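Apoptosis regulator Bcl-2 homolog (Fowlpox virus, PDB 5TZP) inhibits apoptosis of the infected host cell by sequestering and inactivating proapoptotic Bcl-2 proteins, among them BAK1 and BAX. Local coordinates at residues Asn21-Tyr26 against Ala121-Ile126; Val76-Val81 against Ile92-Phe97; Tyr100-Val105 against Gly116-Ala121. All coordinates share one frame; numbering follows the deposited sequence. Where two conformers were deposited one is given.

Contact 1 of 3, residues Asn21-Tyr26 against Ala121-Ile126. With SO4 (sulfate ion), chain O.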
loop_
_atom_site.group_PDB
_atom_site.type_symbol
_atom_site.label_atom_id
_atom_site.label_comp_id
_atom_site.label_asym_id
_atom_site.label_seq_id
_atom_site.Cartn_x
_atom_site.Cartn_y
_atom_site.Cartn_z
ATOM N N ASN A 21 6.024 4.925 -9.036
ATOM C CA ASN A 21 7.377 4.360 -8.980
ATOM C C ASN A 21 7.754 3.923 -7.563
ATOM O O ASN A 21 8.423 2.926 -7.386
ATOM C CB ASN A 21 8.361 5.394 -9.525
ATOM C CG ASN A 21 9.739 4.870 -9.664
ATOM O OD1 ASN A 21 10.591 5.254 -8.886
ATOM N ND2 ASN A 21 9.980 3.988 -10.633
ATOM N N MET A 22 7.326 4.670 -6.536
ATOM C CA MET A 22 7.573 4.277 -5.157
ATOM C C MET A 22 6.834 3.007 -4.804
ATOM O O MET A 22 7.411 2.053 -4.283
ATOM C CB MET A 22 7.099 5.415 -4.281
ATOM C CG MET A 22 7.333 5.161 -2.818
ATOM S SD MET A 22 9.065 5.264 -2.305
ATOM C CE MET A 22 9.274 6.997 -1.983
ATOM N N ILE A 23 5.540 2.965 -5.096
ATOM C CA ILE A 23 4.717 1.816 -4.739
ATOM C C ILE A 23 5.200 0.554 -5.452
ATOM O O ILE A 23 5.368 -0.517 -4.840
ATOM C CB ILE A 23 3.260 2.122 -5.091
ATOM C CG1 ILE A 23 2.714 3.256 -4.222
ATOM C CG2 ILE A 23 2.419 0.834 -4.927
ATOM C CD1 ILE A 23 1.461 3.908 -4.712
ATOM N N GLN A 24 5.390 0.643 -6.765
ATOM C CA GLN A 24 5.751 -0.543 -7.547
ATOM C C GLN A 24 7.132 -1.058 -7.176
ATOM O O GLN A 24 7.328 -2.265 -7.014
ATOM C CB GLN A 24 5.648 -0.249 -9.032
ATOM C CG GLN A 24 5.693 -1.524 -9.879
ATOM C CD GLN A 24 5.283 -1.365 -11.289
ATOM O OE1 GLN A 24 5.085 -0.258 -11.764
ATOM N NE2 GLN A 24 5.246 -2.443 -12.022
ATOM N N ASN A 25 8.114 -0.163 -6.935
ATOM C CA ASN A 25 9.429 -0.639 -6.477
ATOM C C ASN A 25 9.313 -1.348 -5.133
ATOM O O ASN A 25 9.983 -2.370 -4.945
ATOM C CB ASN A 25 10.443 0.491 -6.490
ATOM C CG ASN A 25 11.045 0.624 -7.841
ATOM O OD1 ASN A 25 11.779 -0.234 -8.267
ATOM N ND2 ASN A 25 10.762 1.726 -8.512
ATOM N N TYR A 26 8.509 -0.844 -4.178
ATOM C CA TYR A 26 8.356 -1.543 -2.900
ATOM C C TYR A 26 7.773 -2.935 -3.133
ATOM O O TYR A 26 8.260 -3.932 -2.588
ATOM C CB TYR A 26 7.541 -0.726 -1.887
ATOM C CG TYR A 26 7.309 -1.548 -0.650
ATOM C CD1 TYR A 26 8.358 -1.919 0.142
ATOM C CD2 TYR A 26 6.100 -2.096 -0.408
ATOM C CE1 TYR A 26 8.183 -2.801 1.242
ATOM C CE2 TYR A 26 5.936 -2.983 0.661
ATOM C CZ TYR A 26 6.964 -3.311 1.419
ATOM O OH TYR A 26 6.824 -4.228 2.451
ATOM N N ALA A 121 -3.461 0.419 -9.478
ATOM C CA ALA A 121 -4.745 0.576 -8.756
ATOM C C ALA A 121 -4.563 1.439 -7.504
ATOM O O ALA A 121 -5.379 2.294 -7.187
ATOM C CB ALA A 121 -5.319 -0.782 -8.408
ATOM N N ILE A 122 -3.480 1.210 -6.753
ATOM C CA ILE A 122 -3.247 2.002 -5.552
ATOM C C ILE A 122 -3.018 3.460 -5.961
ATOM O O ILE A 122 -3.577 4.398 -5.357
ATOM C CB ILE A 122 -2.067 1.475 -4.740
ATOM C CG1 ILE A 122 -2.366 0.072 -4.208
ATOM C CG2 ILE A 122 -1.770 2.462 -3.577
ATOM C CD1 ILE A 122 -1.144 -0.648 -3.699
ATOM N N THR A 123 -2.166 3.671 -6.983
ATOM C CA THR A 123 -1.869 5.032 -7.429
ATOM C C THR A 123 -3.155 5.757 -7.830
ATOM O O THR A 123 -3.393 6.898 -7.462
ATOM C CB THR A 123 -0.887 4.962 -8.604
ATOM O OG1 THR A 123 0.325 4.333 -8.140
ATOM C CG2 THR A 123 -0.560 6.315 -9.117
ATOM N N ASP A 124 -3.992 5.097 -8.619
ATOM C CA ASP A 124 -5.236 5.693 -9.111
ATOM C C ASP A 124 -6.171 6.006 -7.964
ATOM O O ASP A 124 -6.838 7.052 -7.952
ATOM C CB ASP A 124 -5.946 4.752 -10.067
ATOM C CG ASP A 124 -5.276 4.640 -11.414
ATOM O OD1 ASP A 124 -4.462 5.450 -11.769
ATOM O OD2 ASP A 124 -5.618 3.644 -12.111
ATOM N N ALA A 125 -6.239 5.119 -6.967
ATOM C CA ALA A 125 -7.119 5.356 -5.817
ATOM C C ALA A 125 -6.657 6.554 -4.998
ATOM O O ALA A 125 -7.493 7.318 -4.479
ATOM C CB ALA A 125 -7.187 4.111 -4.929
ATOM N N ILE A 126 -5.351 6.747 -4.839
ATOM C CA ILE A 126 -4.816 7.928 -4.179
ATOM C C ILE A 126 -5.090 9.172 -4.985
ATOM O O ILE A 126 -5.661 10.179 -4.478
ATOM C CB ILE A 126 -3.331 7.777 -3.905
ATOM C CG1 ILE A 126 -3.156 6.646 -2.889
ATOM C CG2 ILE A 126 -2.764 9.087 -3.333
ATOM C CD1 ILE A 126 -1.700 6.297 -2.598
HETATM S S SO4 O . 4.293 -3.470 -15.507
HETATM O O1 SO4 O . 3.741 -4.845 -15.593
HETATM O O2 SO4 O . 5.018 -3.117 -16.769
HETATM O O3 SO4 O . 5.189 -3.511 -14.367
HETATM O O4 SO4 O . 3.229 -2.470 -15.289
#
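I23 of helix 14-32 reaches across to I122, T123 and I126 of helix 115-136, and it alone represents its helix in the contact. Its CB is directed at the other helix. With CG1 anti to the carbonyl carbon (chi1 -66°) and the chain extended beyond it, CD1 is carried outward as the leading atom. That methyl settles between two branches: the CG2 methyl of I122, 3.7 Å from I23 CD1, and the hydroxyl of T123, whose OG1 stands 3.6 Å from I23 CD1. I126 borders the same methyl more loosely, its own CD1 4.5 Å from I23 CD1. The two isoleucines share the same conformation and lie obliquely across one another, so that branch and tip are exchanged between them: while I23 CD1 meets I122 CG2, I122 CD1 comes to 4.0 Å from I23 CG2. T123 presents its oxygen to a hydrocarbon, but that hydroxyl is satisfied within its own helix by a hydrogen bond to the carbonyl O of S119, and it meets I23 as a packing surface. On the far side of helix 14-32, N25 ND2 donates to N21 O (2.9 Å), a carbonyl that also receives N25 N from the opposite face of its plane. Q24, extended at the partly exposed side, gives NE2 to O3 of a sulfate, probably from the crystallisation liquor, at 2.6 Å; the same amide nitrogen bonds D115. The short axes run roughly antiparallel, at 149° and 10.0 Å apart. Around this buried junction, I122 also packs on I94 and C98 of helix 88-105, Y26 turns to helices 43-68 and 88-105, and W140, in the loop after helix 115-136, touches I23.

Contact 2 of 3, residues Val76-Val81 against Ile92-Phe97. With SO4 (sulfate ion), chain N.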
loop_
_atom_site.group_PDB
_atom_site.type_symbol
_atom_site.label_atom_id
_atom_site.label_comp_id
_atom_site.label_asym_id
_atom_site.label_seq_id
_atom_site.Cartn_x
_atom_site.Cartn_y
_atom_site.Cartn_z
ATOM N N VAL A 76 -11.397 -3.297 -5.086
ATOM C CA VAL A 76 -12.517 -2.890 -4.212
ATOM C C VAL A 76 -12.029 -2.603 -2.801
ATOM O O VAL A 76 -12.423 -1.584 -2.215
ATOM C CB VAL A 76 -13.633 -3.947 -4.218
ATOM C CG1 VAL A 76 -14.715 -3.580 -3.167
ATOM C CG2 VAL A 76 -14.332 -4.026 -5.592
ATOM N N ILE A 77 -11.125 -3.446 -2.292
ATOM C CA ILE A 77 -10.564 -3.209 -0.962
ATOM C C ILE A 77 -9.873 -1.842 -0.909
ATOM O O ILE A 77 -10.135 -1.016 -0.021
ATOM C CB ILE A 77 -9.640 -4.371 -0.587
ATOM C CG1 ILE A 77 -10.421 -5.663 -0.416
ATOM C CG2 ILE A 77 -8.966 -3.970 0.737
ATOM C CD1 ILE A 77 -9.524 -6.828 -0.273
ATOM N N VAL A 78 -9.002 -1.580 -1.893
ATOM C CA VAL A 78 -8.233 -0.324 -1.916
ATOM C C VAL A 78 -9.164 0.873 -1.971
ATOM O O VAL A 78 -9.039 1.847 -1.209
ATOM C CB VAL A 78 -7.293 -0.337 -3.115
ATOM C CG1 VAL A 78 -6.639 1.019 -3.241
ATOM C CG2 VAL A 78 -6.200 -1.440 -2.958
ATOM N N THR A 79 -10.149 0.843 -2.871
ATOM C CA THR A 79 -11.047 1.978 -3.001
ATOM C C THR A 79 -11.925 2.137 -1.752
ATOM O O THR A 79 -12.237 3.260 -1.378
ATOM C CB THR A 79 -11.824 1.914 -4.343
ATOM O OG1 THR A 79 -12.589 0.757 -4.388
ATOM C CG2 THR A 79 -10.895 1.977 -5.478
ATOM N N GLN A 80 -12.303 1.038 -1.102
ATOM C CA GLN A 80 -13.059 1.184 0.147
ATOM C C GLN A 80 -12.258 1.989 1.155
ATOM O O GLN A 80 -12.844 2.897 1.813
ATOM C CB GLN A 80 -13.402 -0.187 0.703
ATOM C CG GLN A 80 -14.594 -0.872 -0.027
ATOM C CD GLN A 80 -14.793 -2.336 0.447
ATOM O OE1 GLN A 80 -13.874 -3.002 0.987
ATOM N NE2 GLN A 80 -15.919 -2.883 0.109
ATOM N N VAL A 81 -10.979 1.663 1.334
ATOM C CA VAL A 81 -10.199 2.341 2.375
ATOM C C VAL A 81 -10.215 3.847 2.144
ATOM O O VAL A 81 -10.306 4.635 3.096
ATOM C CB VAL A 81 -8.789 1.790 2.412
ATOM C CG1 VAL A 81 -7.925 2.574 3.416
ATOM C CG2 VAL A 81 -8.723 0.305 2.739
ATOM N N ILE A 92 -0.092 3.390 4.054
ATOM C CA ILE A 92 0.859 2.346 4.434
ATOM C C ILE A 92 0.139 1.019 4.528
ATOM O O ILE A 92 0.643 -0.012 4.037
ATOM C CB ILE A 92 1.523 2.673 5.780
ATOM C CG1 ILE A 92 2.507 3.846 5.537
ATOM C CG2 ILE A 92 2.185 1.460 6.404
ATOM C CD1 ILE A 92 2.855 4.617 6.851
ATOM N N THR A 93 -1.040 0.990 5.130
ATOM C CA THR A 93 -1.746 -0.267 5.301
ATOM C C THR A 93 -2.185 -0.840 3.954
ATOM O O THR A 93 -2.070 -2.047 3.719
ATOM C CB THR A 93 -2.945 -0.109 6.233
ATOM O OG1 THR A 93 -2.454 0.285 7.525
ATOM C CG2 THR A 93 -3.698 -1.360 6.412
ATOM N N ILE A 94 -2.673 -0.006 3.041
ATOM C CA ILE A 94 -3.022 -0.419 1.679
ATOM C C ILE A 94 -1.823 -1.021 0.988
ATOM O O ILE A 94 -1.933 -2.108 0.388
ATOM C CB ILE A 94 -3.587 0.809 0.856
ATOM C CG1 ILE A 94 -4.999 1.138 1.283
ATOM C CG2 ILE A 94 -3.441 0.552 -0.655
ATOM C CD1 ILE A 94 -5.367 2.548 0.838
ATOM N N ILE A 95 -0.665 -0.356 1.030
ATOM C CA ILE A 95 0.508 -0.848 0.343
ATOM C C ILE A 95 0.981 -2.130 0.976
ATOM O O ILE A 95 1.337 -3.094 0.281
ATOM C CB ILE A 95 1.609 0.234 0.281
ATOM C CG1 ILE A 95 1.124 1.431 -0.550
ATOM C CG2 ILE A 95 2.903 -0.316 -0.236
ATOM C CD1 ILE A 95 2.029 2.682 -0.399
ATOM N N ALA A 96 1.005 -2.183 2.295
ATOM C CA ALA A 96 1.438 -3.399 3.009
ATOM C C ALA A 96 0.533 -4.593 2.668
ATOM O O ALA A 96 1.032 -5.680 2.332
ATOM C CB ALA A 96 1.458 -3.143 4.498
ATOM N N PHE A 97 -0.760 -4.411 2.787
ATOM C CA PHE A 97 -1.725 -5.454 2.435
ATOM C C PHE A 97 -1.514 -5.901 0.993
ATOM O O PHE A 97 -1.509 -7.094 0.712
ATOM C CB PHE A 97 -3.131 -4.956 2.658
ATOM C CG PHE A 97 -4.126 -5.974 2.189
ATOM C CD1 PHE A 97 -4.491 -7.036 3.021
ATOM C CD2 PHE A 97 -4.706 -5.895 0.957
ATOM C CE1 PHE A 97 -5.380 -8.022 2.554
ATOM C CE2 PHE A 97 -5.616 -6.872 0.502
ATOM C CZ PHE A 97 -5.925 -7.936 1.284
HETATM S S SO4 N . -17.138 -6.421 1.368
HETATM O O1 SO4 N . -16.977 -7.411 0.289
HETATM O O2 SO4 N . -17.820 -6.928 2.593
HETATM O O3 SO4 N . -18.018 -5.394 0.771
HETATM O O4 SO4 N . -15.775 -5.932 1.743
#
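Apolar packing joins I77, V78 and V81 of helix 74-81 to I94 and F97 of helix 88-105. I94 carries most of the packing on its side, pointing at the partner helix and touching it with two branches. Its CG1-CD1 arm, anti to the carbonyl carbon (chi1 -75°) and extended to CD1, slides past V81 in the opposite direction, bringing I94 CD1 to 3.6 Å from V81 CG1. Its other branch, CG2, rests at the fork of V78, 4.1 Å from V78 CG2 and equally far from V78 CG1; these two side chains meet at about a right angle. One turn along helix 88-105, at F97, the aromatic contact takes over: I77 CD1 comes obliquely to the F97 ring, 4.0 Å from F97 CE2, the two side chains again crossing at about a right angle. F97 also stacks edge-to-face with F64.

Polar interactions lie off the packed seam. T93 OG1 bonds to G89 O within its helix, and R90 NH1 donates to V81 O. Q80 OE1 accepts a hydrogen bond from the backbone of the bound peptide, while Q80 NE2 makes weak bonds to a sulfate that also binds the peptide, the shorter being 3.3 Å to sulfate O3.

The two short axes are almost antiparallel, at 171° and 10.5 Å apart. I77, V81 and T93 also pack on the bound Bik BH3 peptide, so this helix pair, holding part of the BH1 motif, forms one section of the canonical BH3-binding groove of the Bcl-2 fold.

Contact 3 of 3, residues Tyr100-Val105 against Gly116-Ala121; sequences YYSKKV and GIISEA. With EDO (1,2-ethanediol), chain C.
Y101 and S102, neighbours on helix 88-105, receive a single methyl, CD1 of I118 from helix 115-136. Just before them, Y100 packs on helix 43-68 and hydrogen-bonds D65 through its hydroxyl. Y101 has CG anti to the backbone N (chi1 170°), which turns the ring so that its CD2-CE2 edge meets I118 CD1. The methyl lies near the ring plane, 4.0 Å from Y101 CD2 and 4.1 Å from Y101 CE2; the side chains themselves lie obliquely to each other. The phenol end reaches beyond the helix pair to a 1,2-ethanediol, probably from the crystallisation liquor, whose O1 is hydrogen-bonded to Y101 OH at 2.7 Å. The diol is held as well by F74 N and I72 O.

At S102 the methyl meets carbon first, with I118 CD1 3.8 Å from S102 CB. The serine has two conformers; in the one described here, S102 OG is hydrogen-bonded to Y113 O, with a weak further bond from N31 ND2. I118 lies in the BH2 motif of the Bcl-2 fold, here at the start of helix 115-136, where the chain has just returned from the end of helix 88-105. Its side chain is extended, CG1 anti to the carbonyl carbon, and it also touches F74, so helix 74-81 shares this junction.

Farther along, V105 folds back over one face of the Y101 ring, its CG2 lying 4.0 Å above the ring plane and offset toward the rim, and its side chain also touches Y114.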
loop_
_atom_site.group_PDB
_atom_site.type_symbol
_atom_site.label_atom_id
_atom_site.label_comp_id
_atom_site.label_asym_id
_atom_site.label_seq_id
_atom_site.Cartn_x
_atom_site.Cartn_y
_atom_site.Cartn_z
ATOM N N TYR A 100 1.666 -7.904 0.480
ATOM C CA TYR A 100 1.464 -9.221 1.051
ATOM C C TYR A 100 0.602 -10.082 0.126
ATOM O O TYR A 100 0.921 -11.258 -0.164
ATOM C CB TYR A 100 0.805 -9.027 2.424
ATOM C CG TYR A 100 0.674 -10.268 3.249
ATOM C CD1 TYR A 100 1.752 -10.782 3.980
ATOM C CD2 TYR A 100 -0.474 -11.051 3.230
ATOM C CE1 TYR A 100 1.684 -11.935 4.674
ATOM C CE2 TYR A 100 -0.571 -12.241 3.952
ATOM C CZ TYR A 100 0.522 -12.658 4.676
ATOM O OH TYR A 100 0.449 -13.849 5.368
ATOM N N TYR A 101 -0.496 -9.497 -0.364
ATOM C CA TYR A 101 -1.422 -10.132 -1.285
ATOM C C TYR A 101 -0.708 -10.550 -2.564
ATOM O O TYR A 101 -0.888 -11.695 -3.036
ATOM C CB TYR A 101 -2.588 -9.142 -1.536
ATOM C CG TYR A 101 -3.524 -9.519 -2.653
ATOM C CD1 TYR A 101 -4.481 -10.484 -2.490
ATOM C CD2 TYR A 101 -3.430 -8.952 -3.886
ATOM C CE1 TYR A 101 -5.340 -10.820 -3.511
ATOM C CE2 TYR A 101 -4.275 -9.291 -4.918
ATOM C CZ TYR A 101 -5.224 -10.228 -4.687
ATOM O OH TYR A 101 -6.080 -10.588 -5.727
ATOM N N SER A 102 0.034 -9.619 -3.157
ATOM C CA SER A 102 0.733 -9.893 -4.432
ATOM C C SER A 102 1.577 -11.149 -4.344
ATOM O O SER A 102 1.574 -11.997 -5.261
ATOM C CB SER A 102 1.618 -8.692 -4.755
ATOM O OG SER A 102 2.479 -8.820 -5.896
ATOM N N LYS A 103 2.304 -11.320 -3.243
ATOM C CA LYS A 103 3.153 -12.490 -3.103
ATOM C C LYS A 103 2.306 -13.744 -2.942
ATOM O O LYS A 103 2.656 -14.812 -3.445
ATOM C CB LYS A 103 4.121 -12.269 -1.949
ATOM C CG LYS A 103 5.137 -13.372 -1.814
ATOM C CD LYS A 103 6.142 -13.041 -0.718
ATOM C CE LYS A 103 7.172 -14.199 -0.526
ATOM N NZ LYS A 103 8.073 -14.430 -1.698
ATOM N N LYS A 104 1.176 -13.658 -2.255
ATOM C CA LYS A 104 0.325 -14.810 -2.072
ATOM C C LYS A 104 -0.322 -15.279 -3.361
ATOM O O LYS A 104 -0.621 -16.472 -3.494
ATOM C CB LYS A 104 -0.786 -14.534 -1.054
ATOM C CG LYS A 104 -0.319 -14.330 0.400
ATOM C CD LYS A 104 0.401 -15.531 0.956
ATOM C CE LYS A 104 0.754 -15.266 2.382
ATOM N NZ LYS A 104 1.635 -16.395 2.925
ATOM N N VAL A 105 -0.618 -14.378 -4.295
ATOM C CA VAL A 105 -1.329 -14.698 -5.529
ATOM C C VAL A 105 -0.371 -14.893 -6.712
ATOM O O VAL A 105 -0.861 -15.113 -7.839
ATOM C CB VAL A 105 -2.476 -13.693 -5.853
ATOM C CG1 VAL A 105 -3.524 -13.707 -4.751
ATOM C CG2 VAL A 105 -1.910 -12.321 -6.203
ATOM N N GLY A 116 2.163 -4.685 -11.533
ATOM C CA GLY A 116 1.668 -3.595 -12.361
ATOM C C GLY A 116 0.238 -3.188 -12.081
ATOM O O GLY A 116 -0.024 -2.044 -11.740
ATOM N N ILE A 117 -0.707 -4.134 -12.169
ATOM C CA ILE A 117 -2.112 -3.790 -11.908
ATOM C C ILE A 117 -2.307 -3.336 -10.466
ATOM O O ILE A 117 -3.129 -2.457 -10.178
ATOM C CB ILE A 117 -3.116 -4.926 -12.272
ATOM C CG1 ILE A 117 -2.796 -6.302 -11.639
ATOM C CG2 ILE A 117 -3.357 -5.022 -13.791
ATOM C CD1 ILE A 117 -3.925 -7.403 -11.887
ATOM N N ILE A 118 -1.598 -3.965 -9.536
ATOM C CA ILE A 118 -1.794 -3.596 -8.113
ATOM C C ILE A 118 -1.245 -2.213 -7.827
ATOM O O ILE A 118 -1.926 -1.382 -7.260
ATOM C CB ILE A 118 -1.207 -4.699 -7.240
ATOM C CG1 ILE A 118 -1.993 -5.986 -7.323
ATOM C CG2 ILE A 118 -1.148 -4.177 -5.764
ATOM C CD1 ILE A 118 -1.256 -7.133 -6.638
ATOM N N SER A 119 -0.071 -1.908 -8.312
ATOM C CA SER A 119 0.532 -0.587 -8.076
ATOM C C SER A 119 -0.252 0.523 -8.765
ATOM O O SER A 119 -0.466 1.603 -8.218
ATOM C CB SER A 119 1.992 -0.508 -8.471
ATOM O OG SER A 119 2.715 -1.502 -7.781
ATOM N N GLU A 120 -0.723 0.256 -9.980
ATOM C CA GLU A 120 -1.538 1.234 -10.701
ATOM C C GLU A 120 -2.863 1.467 -9.995
ATOM O O GLU A 120 -3.345 2.621 -9.897
ATOM C CB GLU A 120 -1.790 0.809 -12.162
ATOM C CG GLU A 120 -0.477 0.900 -12.997
ATOM C CD GLU A 120 -0.596 0.372 -14.428
ATOM O OE1 GLU A 120 0.453 0.351 -15.085
ATOM O OE2 GLU A 120 -1.721 0.024 -14.844
ATOM N N ALA A 121 -3.461 0.419 -9.478
ATOM C CA ALA A 121 -4.745 0.576 -8.756
ATOM C C ALA A 121 -4.563 1.439 -7.504
ATOM O O ALA A 121 -5.379 2.294 -7.187
ATOM C CB ALA A 121 -5.319 -0.782 -8.408
HETATM C C1 EDO C . -8.446 -8.977 -8.041
HETATM O O1 EDO C . -8.167 -9.132 -6.663
HETATM C C2 EDO C . -9.105 -10.146 -8.669
HETATM O O2 EDO C . -10.456 -10.057 -8.102
#

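From the N terminus, helix 14-32 supplies 21-26, whose partner 121-126 comes last of the six segments, so contact 1 closes the widest loop and encloses the other two. Within it, 76-81 pairs with 92-97 in contact 2, a short hairpin of helices; 100-105 then meets 116-121 in contact 3, in series with contact 2. No loops cross. Helix 88-105 serves contacts 2 and 3, and helix 115-136 serves contacts 1 and 3, which share A121. Direct packing ties contact 1 to contact 2 through A125 on V78 and I23 on I95, and S119 lies against I23 and Q24, joining contacts 1 and 3.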